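Local coordinates for Alpha/beta hydrolase fold protein (Nakamurella multipartita, PDB 4Y7D), which probably acts as a hydrolase of the alpha/beta hydrolase fold, its substrate being unknown, at residues Ala48-Ala53 / Ala63-Arg68; Leu104-Gly109 / Glu200-Glu205; Ser112-Ala117 / Leu127-Ala132; Thr242-Gly247 / Glu256-Ala261; Ala280-Pro285 / Pro289-Ala294. All coordinates share one frame; numbering follows the deposited sequence.

Overall arrangement
All five contacts draw on one alpha/beta hydrolase fold. Contacts 1, 3 and 4 each seat a crossover helix on its own strand of the central sheet. Between centres, contact 2 is about 9 Å from contact 1 and about 12 Å from contact 5, and it touches both; Trp282 of contact 5 packs on Phe202 and Trp106. Contact 2 also bonds to contact 3 through neighbouring strands 101-106 and 124-130. Contacts 3 and 4, with centres about 10 Å apart, are joined by backbone bonds between strands 124-130 and 242-247. Ser107, the probable nucleophile, follows Trp106 of contact 2 directly and is hydrogen-bonded to His278. The sodium ion, bound at Ala176 and Gly179, lies outside all five.

Contact 1: Ala48-Ala53 / Ala63-Arg68; sequences AGLAMA and AIVVDR
Gly49, Leu50 and Ala53 on helix 46-58 meet Ala63 and Val65 on strand 62-66 in a buried, wholly apolar helix-on-sheet contact. The tightest point is at Gly49. Its CA lies 3.5 Å from Val65 CG1, and the two backbones come nearest here, with CA atoms 5.6 Å apart. With no side chain on Gly49, that methyl of Val65 rests directly on the helix backbone. Val65 holds CG1 anti to its backbone N (chi1 176°), which sets this branch under the helix backbone and turns CG2 to the flank. There CG2 meets Leu50 CD2 at 4.0 Å, the two side chains crossing at about a right angle. One helical turn on, Ala53 CB rests against Ala63 CB at 3.8 Å. The elements belong to a beta-alpha-beta unit of the alpha/beta hydrolase fold: strand 35-39, helix 46-58, strand 62-66. The helix runs back against the strand at 154°, with the axes of the short segments 8.0 Å apart. Leu50 also reaches Val28 and Val30 of strand 23-31. Ala48 and Ala51 pack against helix 197-209.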
# COMPACT_ATOMS: atom_id res chain seq x y z
N ALA A 48 -1.99 4.95 -6.93
CA ALA A 48 -0.99 4.49 -5.95
C ALA A 48 -0.68 3.04 -6.18
O ALA A 48 0.48 2.63 -6.15
CB ALA A 48 -1.49 4.69 -4.53
N GLY A 49 -1.71 2.22 -6.34
CA GLY A 49 -1.51 0.79 -6.56
C GLY A 49 -0.67 0.49 -7.79
O GLY A 49 0.18 -0.39 -7.76
N LEU A 50 -0.90 1.19 -8.89
CA LEU A 50 -0.10 0.93 -10.07
C LEU A 50 1.36 1.30 -9.86
O LEU A 50 2.26 0.65 -10.42
CB LEU A 50 -0.66 1.72 -11.27
CG LEU A 50 -1.91 1.14 -11.92
CD1 LEU A 50 -2.61 2.13 -12.84
CD2 LEU A 50 -1.55 -0.12 -12.71
N ALA A 51 1.60 2.36 -9.11
CA ALA A 51 2.96 2.77 -8.79
C ALA A 51 3.64 1.70 -7.93
O ALA A 51 4.78 1.30 -8.20
CB ALA A 51 2.96 4.12 -8.07
N MSE A 52 2.91 1.19 -6.94
CA MSE A 52 3.38 0.05 -6.14
C MSE A 52 3.71 -1.19 -7.01
O MSE A 52 4.66 -1.92 -6.72
CB MSE A 52 2.35 -0.37 -5.11
CG MSE A 52 2.10 0.66 -4.00
SE MSE A 52 0.46 0.15 -2.97
CE MSE A 52 0.97 -1.62 -2.40
N ALA A 53 2.89 -1.42 -8.05
CA ALA A 53 2.94 -2.64 -8.86
C ALA A 53 3.99 -2.59 -9.94
O ALA A 53 4.27 -3.65 -10.55
CB ALA A 53 1.60 -2.89 -9.52
N ALA A 63 -0.47 -7.88 -12.23
CA ALA A 63 -1.06 -7.24 -11.05
C ALA A 63 -2.55 -6.98 -11.22
O ALA A 63 -3.01 -6.64 -12.32
CB ALA A 63 -0.33 -5.96 -10.78
N ILE A 64 -3.29 -7.16 -10.13
CA ILE A 64 -4.68 -6.86 -10.03
C ILE A 64 -4.72 -5.72 -9.01
O ILE A 64 -4.56 -5.95 -7.83
CB ILE A 64 -5.50 -8.10 -9.57
CG1 ILE A 64 -5.35 -9.24 -10.60
CG2 ILE A 64 -6.97 -7.75 -9.36
CD1 ILE A 64 -5.63 -10.61 -10.03
N VAL A 65 -4.89 -4.49 -9.48
CA VAL A 65 -4.71 -3.31 -8.61
C VAL A 65 -6.10 -2.76 -8.32
O VAL A 65 -6.75 -2.26 -9.26
CB VAL A 65 -3.92 -2.22 -9.36
CG1 VAL A 65 -3.81 -0.95 -8.52
CG2 VAL A 65 -2.59 -2.76 -9.90
N VAL A 66 -6.58 -2.93 -7.09
CA VAL A 66 -7.93 -2.49 -6.76
C VAL A 66 -7.99 -1.04 -6.35
O VAL A 66 -6.99 -0.50 -5.87
CB VAL A 66 -8.53 -3.29 -5.57
CG1 VAL A 66 -8.96 -4.66 -6.06
CG2 VAL A 66 -7.55 -3.40 -4.41
N ASP A 67 -9.17 -0.46 -6.49
CA ASP A 67 -9.61 0.70 -5.71
C ASP A 67 -10.41 0.12 -4.54
O ASP A 67 -11.42 -0.54 -4.75
CB ASP A 67 -10.49 1.63 -6.53
CG ASP A 67 -9.71 2.50 -7.48
OD1 ASP A 67 -8.82 3.22 -6.99
OD2 ASP A 67 -9.98 2.50 -8.73
N ARG A 68 -9.94 0.30 -3.31
CA ARG A 68 -10.69 -0.18 -2.16
C ARG A 68 -11.97 0.62 -2.01
O ARG A 68 -12.08 1.75 -2.53
CB ARG A 68 -9.84 -0.16 -0.89
CG ARG A 68 -8.68 -1.16 -0.96
CD ARG A 68 -8.04 -1.43 0.40
NE ARG A 68 -7.31 -0.25 0.86
CZ ARG A 68 -7.75 0.58 1.80
NH1 ARG A 68 -7.07 1.67 2.09
NH2 ARG A 68 -8.91 0.35 2.38

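Contact 2: Leu104-Gly109 / Glu200-Glu205; sequences LCWSGG and ERFTLE
Trp106 and Phe202 reach each other because both extend CG anti to the backbone N, with chi1 at 178° and 176°. The two side chains come from opposite directions and span a wide gap. Their CA atoms are 13.8 Å apart, and the rings alone make the contact. The six-membered end of the indole meets the far end of the phenyl ring. Trp106 CZ3 lies 3.6 Å from Phe202 CZ, and Trp106 CH2 lies 3.8 Å from the same atom. Phe202 CE2 follows at 4.1 Å from Trp106 CH2. The ring planes are inclined at 35°, with centroids 5.8 Å apart. The contact is van der Waals packing; the indole NE1 finds its hydrogen-bond partner outside the two segments. Trp282 serves both rings: it stacks on Phe202 and meets Trp106 at a slant. Met52 of helix 46-58 and Leu279 add to the cover of Trp106, and Leu279 also touches Phe202. Both residues are buried, so helix 197-209 is tied to the end of strand 101-106 by an aromatic cluster. Directly after Trp106 the chain turns sharply. Gly109 N bonds back to Trp106 O at 2.9 Å, and Ser107 between them has a positive phi. Ser107 OG is hydrogen-bonded to His278 NE2. The strand, the tight turn and the following helix 110-119 are characteristic of the nucleophile elbow of alpha/beta hydrolases, consistent with Ser107 being the catalytic nucleophile.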
# COMPACT_ATOMS: atom_id res chain seq x y z
N LEU A 104 0.28 -8.20 -2.33
CA LEU A 104 1.20 -7.12 -1.95
C LEU A 104 0.35 -6.01 -1.34
O LEU A 104 -0.51 -5.42 -2.02
CB LEU A 104 1.94 -6.55 -3.14
CG LEU A 104 2.80 -5.31 -2.91
CD1 LEU A 104 3.98 -5.68 -2.04
CD2 LEU A 104 3.26 -4.68 -4.19
N CYS A 105 0.66 -5.68 -0.10
CA CYS A 105 -0.01 -4.57 0.57
C CYS A 105 0.98 -3.60 1.20
O CYS A 105 2.12 -3.95 1.50
CB CYS A 105 -0.98 -5.07 1.61
SG CYS A 105 -0.30 -5.92 3.06
N TRP A 106 0.51 -2.36 1.40
CA TRP A 106 1.33 -1.35 2.07
C TRP A 106 0.42 -0.55 2.94
O TRP A 106 -0.70 -0.30 2.55
CB TRP A 106 1.98 -0.48 1.01
CG TRP A 106 2.83 0.68 1.45
CD1 TRP A 106 3.59 0.80 2.58
CD2 TRP A 106 3.10 1.83 0.68
NE1 TRP A 106 4.32 1.96 2.56
CE2 TRP A 106 4.03 2.62 1.40
CE3 TRP A 106 2.67 2.27 -0.58
CZ2 TRP A 106 4.50 3.84 0.92
CZ3 TRP A 106 3.17 3.46 -1.08
CH2 TRP A 106 4.06 4.25 -0.32
N SER A 107 0.90 -0.20 4.15
CA SER A 107 0.27 0.84 4.99
C SER A 107 -1.19 0.49 5.34
O SER A 107 -1.48 -0.62 5.87
CB SER A 107 0.41 2.18 4.23
OG SER A 107 0.33 3.29 5.11
N GLY A 108 -2.14 1.38 5.03
CA GLY A 108 -3.55 1.09 5.26
C GLY A 108 -4.15 -0.04 4.41
O GLY A 108 -5.25 -0.47 4.68
N GLY A 109 -3.40 -0.60 3.47
CA GLY A 109 -3.83 -1.85 2.82
C GLY A 109 -3.67 -3.12 3.68
O GLY A 109 -4.14 -4.19 3.32
N GLU A 200 12.03 8.44 -8.50
CA GLU A 200 11.44 9.79 -8.57
C GLU A 200 9.97 9.68 -8.94
O GLU A 200 9.10 10.28 -8.30
CB GLU A 200 12.18 10.66 -9.61
CG GLU A 200 11.60 12.07 -9.74
CD GLU A 200 12.35 12.94 -10.70
OE1 GLU A 200 13.47 12.58 -11.17
OE2 GLU A 200 11.82 14.04 -10.99
N ARG A 201 9.69 8.92 -9.99
CA ARG A 201 8.33 8.75 -10.45
C ARG A 201 7.45 8.16 -9.35
O ARG A 201 6.33 8.66 -9.12
CB ARG A 201 8.27 7.88 -11.71
CG ARG A 201 6.85 7.57 -12.14
CD ARG A 201 6.78 6.81 -13.46
NE ARG A 201 7.72 5.69 -13.50
CZ ARG A 201 7.86 4.88 -14.54
NH1 ARG A 201 8.74 3.91 -14.49
NH2 ARG A 201 7.10 5.02 -15.63
N PHE A 202 7.94 7.11 -8.67
CA PHE A 202 7.17 6.50 -7.60
C PHE A 202 6.82 7.52 -6.53
O PHE A 202 5.65 7.61 -6.08
CB PHE A 202 7.92 5.33 -6.92
CG PHE A 202 7.20 4.73 -5.77
CD1 PHE A 202 6.27 3.70 -5.95
CD2 PHE A 202 7.41 5.19 -4.48
CE1 PHE A 202 5.58 3.16 -4.90
CE2 PHE A 202 6.71 4.66 -3.41
CZ PHE A 202 5.78 3.63 -3.61
N THR A 203 7.83 8.30 -6.11
CA THR A 203 7.63 9.23 -5.02
C THR A 203 6.60 10.32 -5.36
O THR A 203 5.77 10.68 -4.52
CB THR A 203 8.98 9.86 -4.57
OG1 THR A 203 9.91 8.82 -4.26
CG2 THR A 203 8.78 10.74 -3.32
N LEU A 204 6.70 10.86 -6.57
CA LEU A 204 5.78 11.90 -7.02
C LEU A 204 4.35 11.37 -7.10
O LEU A 204 3.39 12.05 -6.62
CB LEU A 204 6.24 12.46 -8.37
CG LEU A 204 7.60 13.14 -8.38
CD1 LEU A 204 8.02 13.45 -9.82
CD2 LEU A 204 7.60 14.41 -7.56
N GLU A 205 4.20 10.16 -7.63
CA GLU A 205 2.85 9.58 -7.73
C GLU A 205 2.22 9.36 -6.36
O GLU A 205 1.04 9.67 -6.17
CB GLU A 205 2.89 8.32 -8.58
CG GLU A 205 3.10 8.71 -10.03
CD GLU A 205 3.19 7.56 -11.01
OE1 GLU A 205 3.05 6.42 -10.57
OE2 GLU A 205 3.43 7.82 -12.22

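Contact 3: Ser112-Ala117 / Leu127-Ala132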
# COMPACT_ATOMS: atom_id res chain seq x y z
N SER A 112 -7.15 -5.27 5.52
CA SER A 112 -7.97 -6.07 4.63
C SER A 112 -7.12 -7.21 4.02
O SER A 112 -7.62 -8.31 3.80
CB SER A 112 -8.56 -5.21 3.53
OG SER A 112 -7.61 -4.54 2.71
N SER A 113 -5.85 -6.96 3.80
CA SER A 113 -4.96 -8.00 3.21
C SER A 113 -4.70 -9.10 4.26
O SER A 113 -4.74 -10.32 3.93
CB SER A 113 -3.67 -7.39 2.73
OG SER A 113 -3.89 -6.41 1.72
N TYR A 114 -4.37 -8.69 5.50
CA TYR A 114 -4.23 -9.64 6.57
C TYR A 114 -5.51 -10.45 6.77
O TYR A 114 -5.42 -11.70 6.96
CB TYR A 114 -3.81 -9.01 7.87
CG TYR A 114 -2.38 -8.52 7.92
CD1 TYR A 114 -1.30 -9.36 7.57
CD2 TYR A 114 -2.10 -7.22 8.28
CE1 TYR A 114 -0.00 -8.94 7.66
CE2 TYR A 114 -0.78 -6.76 8.39
CZ TYR A 114 0.27 -7.61 8.05
OH TYR A 114 1.56 -7.19 8.15
N ARG A 115 -6.67 -9.82 6.74
CA ARG A 115 -7.91 -10.59 6.86
C ARG A 115 -8.11 -11.63 5.73
O ARG A 115 -8.66 -12.72 5.95
CB ARG A 115 -9.14 -9.68 6.97
CG ARG A 115 -9.27 -8.91 8.29
CD ARG A 115 -9.15 -9.80 9.52
NE ARG A 115 -10.30 -10.70 9.60
CZ ARG A 115 -10.35 -11.81 10.31
NH1 ARG A 115 -9.27 -12.29 10.94
NH2 ARG A 115 -11.50 -12.49 10.32
N LEU A 116 -7.73 -11.26 4.52
CA LEU A 116 -7.83 -12.17 3.39
C LEU A 116 -6.92 -13.38 3.65
O LEU A 116 -7.34 -14.54 3.52
CB LEU A 116 -7.41 -11.47 2.10
CG LEU A 116 -7.52 -12.33 0.83
CD1 LEU A 116 -8.97 -12.71 0.53
CD2 LEU A 116 -6.91 -11.63 -0.36
N ALA A 117 -5.67 -13.13 4.05
CA ALA A 117 -4.76 -14.23 4.33
C ALA A 117 -5.21 -15.10 5.52
O ALA A 117 -5.01 -16.31 5.51
CB ALA A 117 -3.31 -13.73 4.53
N LEU A 127 2.34 -13.57 0.75
CA LEU A 127 2.02 -12.25 1.23
C LEU A 127 3.30 -11.42 1.38
O LEU A 127 4.20 -11.82 2.08
CB LEU A 127 1.28 -12.36 2.58
CG LEU A 127 0.87 -11.05 3.30
CD1 LEU A 127 -0.02 -10.17 2.43
CD2 LEU A 127 0.21 -11.49 4.58
N VAL A 128 3.33 -10.25 0.76
CA VAL A 128 4.33 -9.24 1.02
C VAL A 128 3.65 -8.04 1.64
O VAL A 128 2.77 -7.42 1.01
CB VAL A 128 5.07 -8.85 -0.24
CG1 VAL A 128 6.10 -7.75 0.02
CG2 VAL A 128 5.77 -10.09 -0.82
N SER A 129 4.04 -7.74 2.87
CA SER A 129 3.37 -6.74 3.68
C SER A 129 4.36 -5.65 4.06
O SER A 129 5.25 -5.84 4.91
CB SER A 129 2.76 -7.39 4.87
OG SER A 129 2.10 -6.44 5.65
N VAL A 130 4.18 -4.49 3.45
CA VAL A 130 5.15 -3.38 3.56
C VAL A 130 4.57 -2.37 4.54
O VAL A 130 3.49 -1.82 4.30
CB VAL A 130 5.36 -2.74 2.20
CG1 VAL A 130 6.43 -1.64 2.25
CG2 VAL A 130 5.77 -3.83 1.20
N ALA A 131 5.30 -2.11 5.63
CA ALA A 131 4.93 -1.09 6.63
C ALA A 131 3.42 -1.02 6.80
O ALA A 131 2.81 0.04 6.63
CB ALA A 131 5.51 0.26 6.24
N ALA A 132 2.83 -2.16 7.15
CA ALA A 132 1.38 -2.33 7.09
C ALA A 132 0.75 -2.27 8.46
O ALA A 132 1.25 -2.84 9.44
CB ALA A 132 1.02 -3.64 6.41
O HOH W 1 2.60 -5.17 9.42
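Tyr114 and Ser129 are joined hydroxyl to hydroxyl. Ser129 OG donates to Tyr114 OH at 2.7 Å. Water 1 lies in the ring plane at the phenol edge, 2.6 Å from Tyr114 OH, and donates to Ala132 O at 2.7 Å. The phenol oxygen is therefore gripped twice, once by the strand and once through water by the loop after it. Tyr114 CG is anti to the carbonyl carbon (chi1 -72°), and the length of the ring carries OH over to the strand. Along the ring, CD1 touches Leu127 CD2 at 4.0 Å, and CE2 touches Ala132 CB at 4.1 Å. The same Leu127 CD2 also lies 4.2 Å from Ala117 CB, one turn farther along the helix. A phenylalanine in place of Tyr114 would probably keep the ring packing but leave Ser129 OG and water 1 without their shared partner. Leu235 and Ile238 cover Tyr114 from a neighbouring loop. Ser129 is fixed through its backbone, which bonds to Leu243 of strand 242-247, and its side chain packs on Cys105. Helix 110-119 runs back along strand 124-130 at 156°, with segment axes 10.2 Å apart. This is the packing of a beta-alpha-beta crossover, here the one that follows the probable nucleophile elbow of an alpha/beta hydrolase.

Contact 4: Thr242-Gly247 / Glu256-Ala261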
# COMPACT_ATOMS: atom_id res chain seq x y z
N THR A 242 5.42 -15.39 3.91
CA THR A 242 5.16 -13.97 4.21
C THR A 242 6.45 -13.24 4.41
O THR A 242 7.34 -13.73 5.15
CB THR A 242 4.23 -13.78 5.44
OG1 THR A 242 2.92 -14.28 5.18
CG2 THR A 242 4.07 -12.30 5.78
N LEU A 243 6.59 -12.10 3.72
CA LEU A 243 7.70 -11.20 3.85
C LEU A 243 7.12 -9.92 4.40
O LEU A 243 6.24 -9.35 3.79
CB LEU A 243 8.39 -10.98 2.50
CG LEU A 243 9.37 -9.84 2.36
CD1 LEU A 243 10.55 -10.03 3.29
CD2 LEU A 243 9.83 -9.74 0.89
N VAL A 244 7.66 -9.46 5.53
CA VAL A 244 7.26 -8.22 6.19
C VAL A 244 8.45 -7.24 6.07
O VAL A 244 9.57 -7.63 6.39
CB VAL A 244 6.97 -8.48 7.65
CG1 VAL A 244 6.43 -7.23 8.31
CG2 VAL A 244 5.96 -9.63 7.81
N VAL A 245 8.20 -6.04 5.59
CA VAL A 245 9.26 -5.05 5.29
C VAL A 245 9.00 -3.77 6.06
O VAL A 245 7.91 -3.18 5.91
CB VAL A 245 9.35 -4.73 3.80
CG1 VAL A 245 10.51 -3.77 3.51
CG2 VAL A 245 9.48 -6.00 2.97
N SER A 246 10.01 -3.33 6.83
CA SER A 246 9.92 -2.11 7.61
C SER A 246 11.17 -1.23 7.47
O SER A 246 12.28 -1.65 7.61
CB SER A 246 9.71 -2.44 9.10
OG SER A 246 9.72 -1.27 9.91
N GLY A 247 10.94 0.04 7.22
CA GLY A 247 11.99 1.05 7.29
C GLY A 247 12.13 1.53 8.71
O GLY A 247 11.12 1.89 9.36
N GLU A 256 6.99 -1.07 14.95
CA GLU A 256 6.39 -2.05 15.86
C GLU A 256 5.26 -2.81 15.20
O GLU A 256 5.00 -4.00 15.54
CB GLU A 256 5.84 -1.37 17.16
CG GLU A 256 5.10 -2.30 18.15
CD GLU A 256 3.54 -2.53 17.94
OE1 GLU A 256 2.88 -1.79 17.13
OE2 GLU A 256 2.97 -3.46 18.63
N PHE A 257 4.55 -2.18 14.25
CA PHE A 257 3.49 -2.90 13.56
C PHE A 257 4.07 -4.09 12.79
O PHE A 257 3.43 -5.19 12.73
CB PHE A 257 2.72 -2.02 12.59
CG PHE A 257 1.74 -1.07 13.26
CD1 PHE A 257 0.49 -1.49 13.61
CD2 PHE A 257 2.08 0.25 13.52
CE1 PHE A 257 -0.40 -0.64 14.23
CE2 PHE A 257 1.19 1.12 14.16
CZ PHE A 257 -0.07 0.66 14.50
N SER A 258 5.21 -3.86 12.17
CA SER A 258 5.84 -4.95 11.42
C SER A 258 6.48 -6.05 12.30
O SER A 258 6.47 -7.24 11.93
CB SER A 258 6.87 -4.39 10.48
OG SER A 258 6.29 -3.60 9.42
N ARG A 259 7.10 -5.67 13.42
CA ARG A 259 7.66 -6.65 14.35
C ARG A 259 6.55 -7.50 14.93
O ARG A 259 6.69 -8.69 15.04
CB ARG A 259 8.45 -5.98 15.50
CG ARG A 259 9.88 -5.67 15.13
CD ARG A 259 10.75 -5.31 16.35
NE ARG A 259 10.31 -3.99 16.82
CZ ARG A 259 10.69 -2.81 16.30
NH1 ARG A 259 11.62 -2.73 15.33
NH2 ARG A 259 10.12 -1.69 16.78
N PHE A 260 5.41 -6.87 15.26
CA PHE A 260 4.25 -7.59 15.73
C PHE A 260 3.78 -8.58 14.68
O PHE A 260 3.49 -9.72 15.01
CB PHE A 260 3.09 -6.62 16.07
CG PHE A 260 1.80 -7.29 16.41
CD1 PHE A 260 1.62 -7.90 17.62
CD2 PHE A 260 0.73 -7.25 15.54
CE1 PHE A 260 0.43 -8.50 17.93
CE2 PHE A 260 -0.48 -7.84 15.85
CZ PHE A 260 -0.62 -8.45 17.07
N ALA A 261 3.63 -8.13 13.44
CA ALA A 261 3.12 -8.95 12.36
C ALA A 261 4.02 -10.16 12.15
O ALA A 261 3.52 -11.28 12.08
CB ALA A 261 2.95 -8.14 11.09
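Val244 and Ser246 on strand 242-247 close on a single helix residue, Ser258. The van der Waals contacts of the carbons come first. Val244 CG1, anti to its backbone N at chi1 -175°, touches both Ser258 CB and the carbonyl oxygen Ser258 O, each at 3.6 Å. Ser246 CB lies 3.7 Å from Ser258 CB, so Ser258 CB sits against both strand residues. Ser246 CB also lies 3.6 Å from Ser258 OG. The polar atoms approach without bonding. The two hydroxyls, Ser246 OG and Ser258 OG, stay 4.2 Å apart. Ser258 OG also remains 3.9 Å from Val245 O. Outside this interface, Phe257 stacks on His135, whose NE2 bonds to Glu256 OE1. The other side of the strand faces helix 288-299, through Leu243 and Val245. Strand 242-247, helix 255-264 and strand 269-273 form a beta-alpha-beta unit of the hydrolase fold, the helix running back at 159° to the strand. The segment axes approach to 8.2 Å. Small side chains at Ser246 and Ser258 permit this approach, and the chemistry implies that the helix is seated here by close van der Waals packing rather than by bonds between the serines.

Contact 5: Ala280-Pro285 / Pro289-Ala294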
# COMPACT_ATOMS: atom_id res chain seq x y z
N ALA A 280 10.38 3.32 1.98
CA ALA A 280 11.64 2.57 1.83
C ALA A 280 11.68 1.39 0.85
O ALA A 280 12.66 1.20 0.15
CB ALA A 280 12.11 2.10 3.20
N PHE A 281 10.64 0.58 0.82
CA PHE A 281 10.65 -0.64 -0.00
C PHE A 281 10.85 -0.26 -1.49
O PHE A 281 11.39 -1.06 -2.23
CB PHE A 281 9.34 -1.40 0.23
CG PHE A 281 9.14 -2.63 -0.62
CD1 PHE A 281 9.86 -3.77 -0.42
CD2 PHE A 281 8.14 -2.65 -1.60
CE1 PHE A 281 9.58 -4.91 -1.15
CE2 PHE A 281 7.91 -3.78 -2.37
CZ PHE A 281 8.62 -4.92 -2.12
N TRP A 282 10.42 0.94 -1.89
CA TRP A 282 10.61 1.44 -3.23
C TRP A 282 11.75 2.41 -3.41
O TRP A 282 12.32 2.44 -4.51
CB TRP A 282 9.33 2.07 -3.80
CG TRP A 282 8.21 1.06 -3.98
CD1 TRP A 282 7.93 0.32 -5.11
CD2 TRP A 282 7.23 0.69 -3.00
NE1 TRP A 282 6.83 -0.47 -4.90
CE2 TRP A 282 6.38 -0.27 -3.62
CE3 TRP A 282 6.97 1.08 -1.68
CZ2 TRP A 282 5.35 -0.87 -2.94
CZ3 TRP A 282 5.92 0.49 -1.01
CH2 TRP A 282 5.11 -0.48 -1.66
N VAL A 283 12.08 3.19 -2.40
CA VAL A 283 13.06 4.27 -2.59
C VAL A 283 14.36 4.18 -1.78
O VAL A 283 15.26 4.99 -2.00
CB VAL A 283 12.41 5.66 -2.41
CG1 VAL A 283 11.15 5.77 -3.28
CG2 VAL A 283 12.15 6.00 -0.94
N HIS A 284 14.48 3.22 -0.87
CA HIS A 284 15.68 3.12 -0.01
C HIS A 284 16.82 2.62 -0.88
O HIS A 284 16.59 1.80 -1.80
CB HIS A 284 15.38 2.20 1.16
CG HIS A 284 16.48 2.07 2.16
ND1 HIS A 284 17.60 1.30 1.94
CD2 HIS A 284 16.67 2.64 3.38
CE1 HIS A 284 18.42 1.38 2.96
NE2 HIS A 284 17.88 2.19 3.85
N PRO A 285 18.06 3.06 -0.62
CA PRO A 285 19.17 2.65 -1.52
C PRO A 285 19.48 1.17 -1.54
O PRO A 285 20.07 0.72 -2.47
CB PRO A 285 20.38 3.43 -0.98
CG PRO A 285 19.98 3.86 0.42
CD PRO A 285 18.50 4.10 0.32
N PRO A 289 17.26 -5.42 -3.69
CA PRO A 289 17.22 -6.84 -3.34
C PRO A 289 15.96 -7.28 -2.65
O PRO A 289 15.56 -8.43 -2.79
CB PRO A 289 18.40 -7.00 -2.41
CG PRO A 289 19.37 -5.96 -2.90
CD PRO A 289 18.48 -4.78 -3.19
N VAL A 290 15.34 -6.38 -1.90
CA VAL A 290 14.10 -6.68 -1.19
C VAL A 290 12.93 -6.80 -2.18
O VAL A 290 12.08 -7.71 -2.03
CB VAL A 290 13.80 -5.64 -0.10
CG1 VAL A 290 12.70 -6.13 0.81
CG2 VAL A 290 15.04 -5.39 0.78
N ARG A 291 12.85 -5.87 -3.15
CA ARG A 291 11.85 -6.00 -4.21
C ARG A 291 12.04 -7.30 -5.04
O ARG A 291 11.06 -8.01 -5.36
CB ARG A 291 11.87 -4.75 -5.09
CG ARG A 291 11.19 -3.54 -4.42
CD ARG A 291 10.93 -2.44 -5.41
NE ARG A 291 12.12 -2.12 -6.19
CZ ARG A 291 13.14 -1.38 -5.77
NH1 ARG A 291 14.19 -1.18 -6.56
NH2 ARG A 291 13.13 -0.84 -4.55
N ARG A 292 13.27 -7.63 -5.36
CA ARG A 292 13.56 -8.89 -6.09
C ARG A 292 13.08 -10.09 -5.28
O ARG A 292 12.43 -10.97 -5.80
CB ARG A 292 15.05 -9.04 -6.45
CG ARG A 292 15.47 -8.19 -7.64
CD ARG A 292 16.87 -8.56 -8.18
NE ARG A 292 17.97 -8.02 -7.34
CZ ARG A 292 18.32 -6.73 -7.27
NH1 ARG A 292 17.69 -5.79 -7.99
NH2 ARG A 292 19.31 -6.35 -6.47
N ARG A 293 13.37 -10.09 -3.99
CA ARG A 293 12.93 -11.17 -3.09
C ARG A 293 11.40 -11.24 -3.01
O ARG A 293 10.82 -12.32 -3.02
CB ARG A 293 13.61 -11.05 -1.68
CG ARG A 293 13.02 -11.91 -0.58
CD ARG A 293 13.16 -13.39 -0.86
NE ARG A 293 12.58 -14.26 0.18
CZ ARG A 293 12.22 -15.54 -0.00
NH1 ARG A 293 12.38 -16.13 -1.18
NH2 ARG A 293 11.73 -16.23 1.01
N ALA A 294 10.78 -10.08 -2.87
CA ALA A 294 9.31 -9.99 -2.87
C ALA A 294 8.72 -10.61 -4.14
O ALA A 294 7.81 -11.42 -4.07
CB ALA A 294 8.86 -8.57 -2.72
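The two backbones come nearest at Phe281 and Arg291, whose CA atoms are 6.9 Å apart where the chain turns from helix 280-283 into helix 288-299. This is the C-terminal part of the alpha/beta hydrolase fold, where the last helix packs on the central sheet. Phe281 carries the apolar contact. Its CG is anti to the backbone N (chi1 175°), which sends the ring between the last helix and the sheet. Arg291 CG lies over one face in a CH-pi contact, 3.8 Å from the ring centroid. Ala294 CB meets the ring edge in plane, 3.7 Å from CZ. Val290 CG1 also lies in plane, 3.9 Å from CE1. An alanine at Phe281 is likely to open a gap between these three residues and leave the aliphatic part of Arg291 without its aromatic bed. Beyond the pair, Phe281 packs on Val130 and Val245 of the sheet and meets Phe55 edge-to-face. The Arg291 chain bends at chi3, and its CD passes Trp282 CD1 at 4.1 Å. The position of the guanidinium is less certain, two conformers being modelled, and both its bonds share this doubt. NH2 bonds to Ser287 OG in the connecting turn and donates to Phe281 O at 2.9 Å. The N-H...O angle is 156°. The oxygen lies in the guanidinium plane, the donor tilted 23° from the carbonyl plane.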